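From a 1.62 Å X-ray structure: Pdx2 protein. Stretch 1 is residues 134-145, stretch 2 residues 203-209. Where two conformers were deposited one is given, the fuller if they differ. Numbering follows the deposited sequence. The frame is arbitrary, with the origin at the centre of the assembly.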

# COMPACT_ATOMS: atom_id res chain seq x y z
N SER A 134 4.46 -17.81 -5.21
CA SER A 134 5.45 -17.32 -6.11
C SER A 134 4.83 -16.20 -6.95
O SER A 134 3.72 -16.36 -7.50
CB SER A 134 5.87 -18.42 -7.09
OG SER A 134 7.10 -18.07 -7.70
N LEU A 135 5.55 -15.09 -7.17
CA LEU A 135 5.01 -13.96 -7.94
C LEU A 135 5.54 -13.91 -9.35
O LEU A 135 6.75 -14.19 -9.58
CB LEU A 135 5.44 -12.67 -7.23
CG LEU A 135 4.86 -12.42 -5.82
CD1 LEU A 135 5.51 -11.08 -5.24
CD2 LEU A 135 3.31 -12.36 -5.85
N ASN A 136 4.65 -13.62 -10.29
CA ASN A 136 5.00 -13.26 -11.66
C ASN A 136 5.01 -11.75 -11.69
O ASN A 136 3.94 -11.15 -11.57
CB ASN A 136 3.97 -13.81 -12.61
CG ASN A 136 4.12 -13.29 -13.94
OD1 ASN A 136 5.22 -13.29 -14.46
ND2 ASN A 136 3.02 -12.98 -14.60
N ILE A 137 6.19 -11.14 -11.75
CA ILE A 137 6.27 -9.73 -11.64
C ILE A 137 6.57 -9.06 -12.99
O ILE A 137 7.53 -9.44 -13.67
CB ILE A 137 7.32 -9.30 -10.62
CG1 ILE A 137 7.06 -9.92 -9.21
CG2 ILE A 137 7.36 -7.77 -10.55
CD1 ILE A 137 8.06 -9.60 -8.08
N ILE A 138 5.71 -8.18 -13.39
CA ILE A 138 5.77 -7.52 -14.67
C ILE A 138 6.43 -6.20 -14.50
O ILE A 138 5.82 -5.17 -14.25
CB ILE A 138 4.41 -7.34 -15.29
CG1 ILE A 138 3.71 -8.71 -15.42
CG2 ILE A 138 4.53 -6.65 -16.69
CD1 ILE A 138 2.87 -9.04 -14.23
N SER A 139 7.79 -6.28 -14.52
CA SER A 139 8.63 -5.09 -14.20
C SER A 139 10.01 -5.31 -14.75
O SER A 139 10.42 -6.44 -14.92
CB SER A 139 8.73 -4.89 -12.69
OG SER A 139 9.46 -3.72 -12.32
N ASP A 140 10.71 -4.19 -15.00
CA ASP A 140 12.11 -4.21 -15.40
C ASP A 140 12.95 -3.72 -14.17
O ASP A 140 14.18 -3.62 -14.27
CB ASP A 140 12.39 -3.28 -16.52
CG ASP A 140 11.58 -3.56 -17.72
OD1 ASP A 140 11.47 -4.75 -18.08
OD2 ASP A 140 11.09 -2.56 -18.32
N SER A 141 12.34 -3.51 -13.01
CA SER A 141 13.10 -2.93 -11.87
C SER A 141 14.10 -3.94 -11.32
O SER A 141 13.81 -5.14 -11.20
CB SER A 141 12.17 -2.57 -10.73
OG SER A 141 12.92 -2.26 -9.54
N SER A 142 15.33 -3.49 -10.98
CA SER A 142 16.25 -4.37 -10.29
C SER A 142 15.88 -4.78 -8.88
O SER A 142 16.54 -5.69 -8.32
CB SER A 142 17.67 -3.71 -10.26
OG SER A 142 17.61 -2.59 -9.46
N ALA A 143 14.79 -4.23 -8.37
CA ALA A 143 14.25 -4.67 -7.05
C ALA A 143 13.74 -6.03 -7.14
O ALA A 143 13.65 -6.69 -6.14
CB ALA A 143 13.20 -3.75 -6.63
N PHE A 144 13.39 -6.53 -8.35
CA PHE A 144 12.66 -7.77 -8.48
C PHE A 144 13.50 -8.83 -9.14
O PHE A 144 13.58 -8.93 -10.37
CB PHE A 144 11.36 -7.55 -9.24
CG PHE A 144 10.43 -6.50 -8.60
CD1 PHE A 144 10.00 -6.64 -7.29
CD2 PHE A 144 9.96 -5.43 -9.29
CE1 PHE A 144 9.11 -5.72 -6.70
CE2 PHE A 144 9.09 -4.56 -8.73
CZ PHE A 144 8.64 -4.69 -7.42
N LYS A 145 14.16 -9.61 -8.35
CA LYS A 145 14.84 -10.78 -8.85
C LYS A 145 13.89 -11.90 -9.18
O LYS A 145 12.73 -11.87 -8.91
CB LYS A 145 15.77 -11.33 -7.75
CG LYS A 145 16.75 -10.27 -7.39
CD LYS A 145 17.50 -10.52 -6.13
CE LYS A 145 18.19 -11.81 -6.09
NZ LYS A 145 19.47 -11.84 -5.22
N THR A 203 13.24 -7.88 0.72
CA THR A 203 12.83 -6.48 0.83
C THR A 203 12.48 -5.89 -0.56
O THR A 203 12.59 -4.68 -0.77
CB THR A 203 13.92 -5.59 1.49
OG1 THR A 203 15.15 -5.78 0.81
CG2 THR A 203 14.10 -5.95 3.03
N ALA A 204 12.08 -6.72 -1.50
CA ALA A 204 11.98 -6.27 -2.94
C ALA A 204 10.99 -5.14 -3.05
O ALA A 204 11.26 -4.15 -3.75
CB ALA A 204 11.51 -7.43 -3.79
N PHE A 205 9.79 -5.26 -2.46
CA PHE A 205 8.77 -4.22 -2.64
C PHE A 205 9.14 -2.91 -1.93
O PHE A 205 8.78 -1.80 -2.34
CB PHE A 205 7.38 -4.72 -2.30
CG PHE A 205 6.85 -5.68 -3.40
CD1 PHE A 205 7.20 -7.00 -3.37
CD2 PHE A 205 6.15 -5.18 -4.48
CE1 PHE A 205 6.78 -7.85 -4.40
CE2 PHE A 205 5.73 -6.06 -5.50
CZ PHE A 205 6.11 -7.34 -5.47
N GLN A 206 9.80 -3.07 -0.77
CA GLN A 206 10.32 -1.91 -0.09
C GLN A 206 11.33 -1.16 -0.96
O GLN A 206 11.31 0.09 -1.08
CB GLN A 206 10.99 -2.29 1.26
CG GLN A 206 9.97 -2.73 2.30
CD GLN A 206 9.51 -4.16 2.21
OE1 GLN A 206 10.06 -4.89 1.42
NE2 GLN A 206 8.55 -4.54 3.07
N GLN A 207 12.21 -1.87 -1.58
CA GLN A 207 13.20 -1.28 -2.47
C GLN A 207 12.53 -0.60 -3.64
O GLN A 207 12.90 0.53 -4.01
CB GLN A 207 14.15 -2.35 -2.92
CG GLN A 207 15.27 -1.69 -3.76
CD GLN A 207 16.30 -2.68 -4.30
OE1 GLN A 207 16.21 -3.91 -4.06
NE2 GLN A 207 17.22 -2.16 -5.02
N TYR A 208 11.55 -1.24 -4.24
CA TYR A 208 10.80 -0.67 -5.37
C TYR A 208 10.10 0.61 -4.95
O TYR A 208 10.13 1.64 -5.65
CB TYR A 208 9.76 -1.65 -5.84
CG TYR A 208 9.04 -1.21 -7.06
CD1 TYR A 208 9.69 -1.20 -8.30
CD2 TYR A 208 7.75 -0.83 -7.04
CE1 TYR A 208 9.01 -0.81 -9.44
CE2 TYR A 208 7.07 -0.50 -8.17
CZ TYR A 208 7.69 -0.48 -9.37
OH TYR A 208 7.07 -0.13 -10.59
N PHE A 209 9.46 0.56 -3.80
CA PHE A 209 8.72 1.79 -3.34
C PHE A 209 9.75 2.88 -3.01
O PHE A 209 9.51 4.05 -3.33
CB PHE A 209 7.85 1.51 -2.14
CG PHE A 209 7.01 2.71 -1.75
CD1 PHE A 209 6.04 3.17 -2.65
CD2 PHE A 209 7.13 3.38 -0.55
CE1 PHE A 209 5.31 4.29 -2.36
CE2 PHE A 209 6.38 4.48 -0.26
CZ PHE A 209 5.51 4.93 -1.16
O HOH W 1 7.75 -1.63 -12.76
O HOH W 2 17.36 -6.52 -5.83
O HOH W 3 15.40 -7.02 -3.95

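Stretch 1 is mostly loop, with a strand that ends at Ile-137. A type I beta turn runs from Ser-141 to Phe-144 and is held by Phe-144 N donating to Ser-141 O at 3.2 Å. In stretch 2, Thr-203 sits at the N-cap position, and a helix begins at Ala-204. The backbones come nearest at Ala-143 and Ala-204, whose CA atoms are 5.0 Å apart. Small side chains suit such a close approach. The two stretches bury 408 Å² in all, with no direct hydrogen bond between them.

Most of the direct side-chain contacts are apolar, and Phe-144 has more area covered by the other stretch than any other residue, 78 Å². Its CA-to-CB bond points sideways, but the end of the side chain comes nearer to the helix. There its ring meets three residues. Its edge is directed toward the face of Phe-205, with centroids 4.8 Å apart and planes at 52°; the closest atoms are Phe-144 CE1 and Phe-205 CE2, at 3.6 Å. Its ring also lies obliquely to that of Tyr-208, with centroids 4.9 Å apart and planes at 39°. Here Phe-144 CE2 is 3.4 Å from Tyr-208 CD1, over one face of the tyrosine ring. Phe-144 CD1 touches Ala-204 CB at 3.9 Å.

Aliphatic groups extend the apolar surface. Leu-135 CD1 meets the edge of the Phe-205 ring, 3.6 Å from Phe-205 CE1. Ile-137 CD1 lies 4.0 Å from Phe-205 CZ. The CA-to-CB bond of Phe-205 points away from stretch 1, yet its ring reaches back to these side chains. Ala-143 CB packs against Tyr-208 CB at 4.1 Å. Ala-143 O is 3.3 Å from Ala-204 CB, a van der Waals contact.

Polar groups shape the loop from within. Ser-141 N donates to Ser-139 OG, and Ala-143 N donates to Ser-141 OG, both at 3.0 Å. These bonds tie successive parts of the loop together. Ser-141 OG also lies at the edge of the Tyr-208 ring, 3.6 Å from Tyr-208 CD1. On the helix, Gln-207 N donates to Thr-203 O at 2.9 Å, and Tyr-208 N donates to Ala-204 O at 3.0 Å.

Water supplies the polar links between the stretches. Water 1 bridges Ser-139 OG and Tyr-208 OH, at 2.7 Å from each, and donates to the tyrosine oxygen. Water 3 lies 2.8 Å from Ala-143 O and 3.2 Å from Gln-207 OE1, within hydrogen-bonding reach of both acceptors.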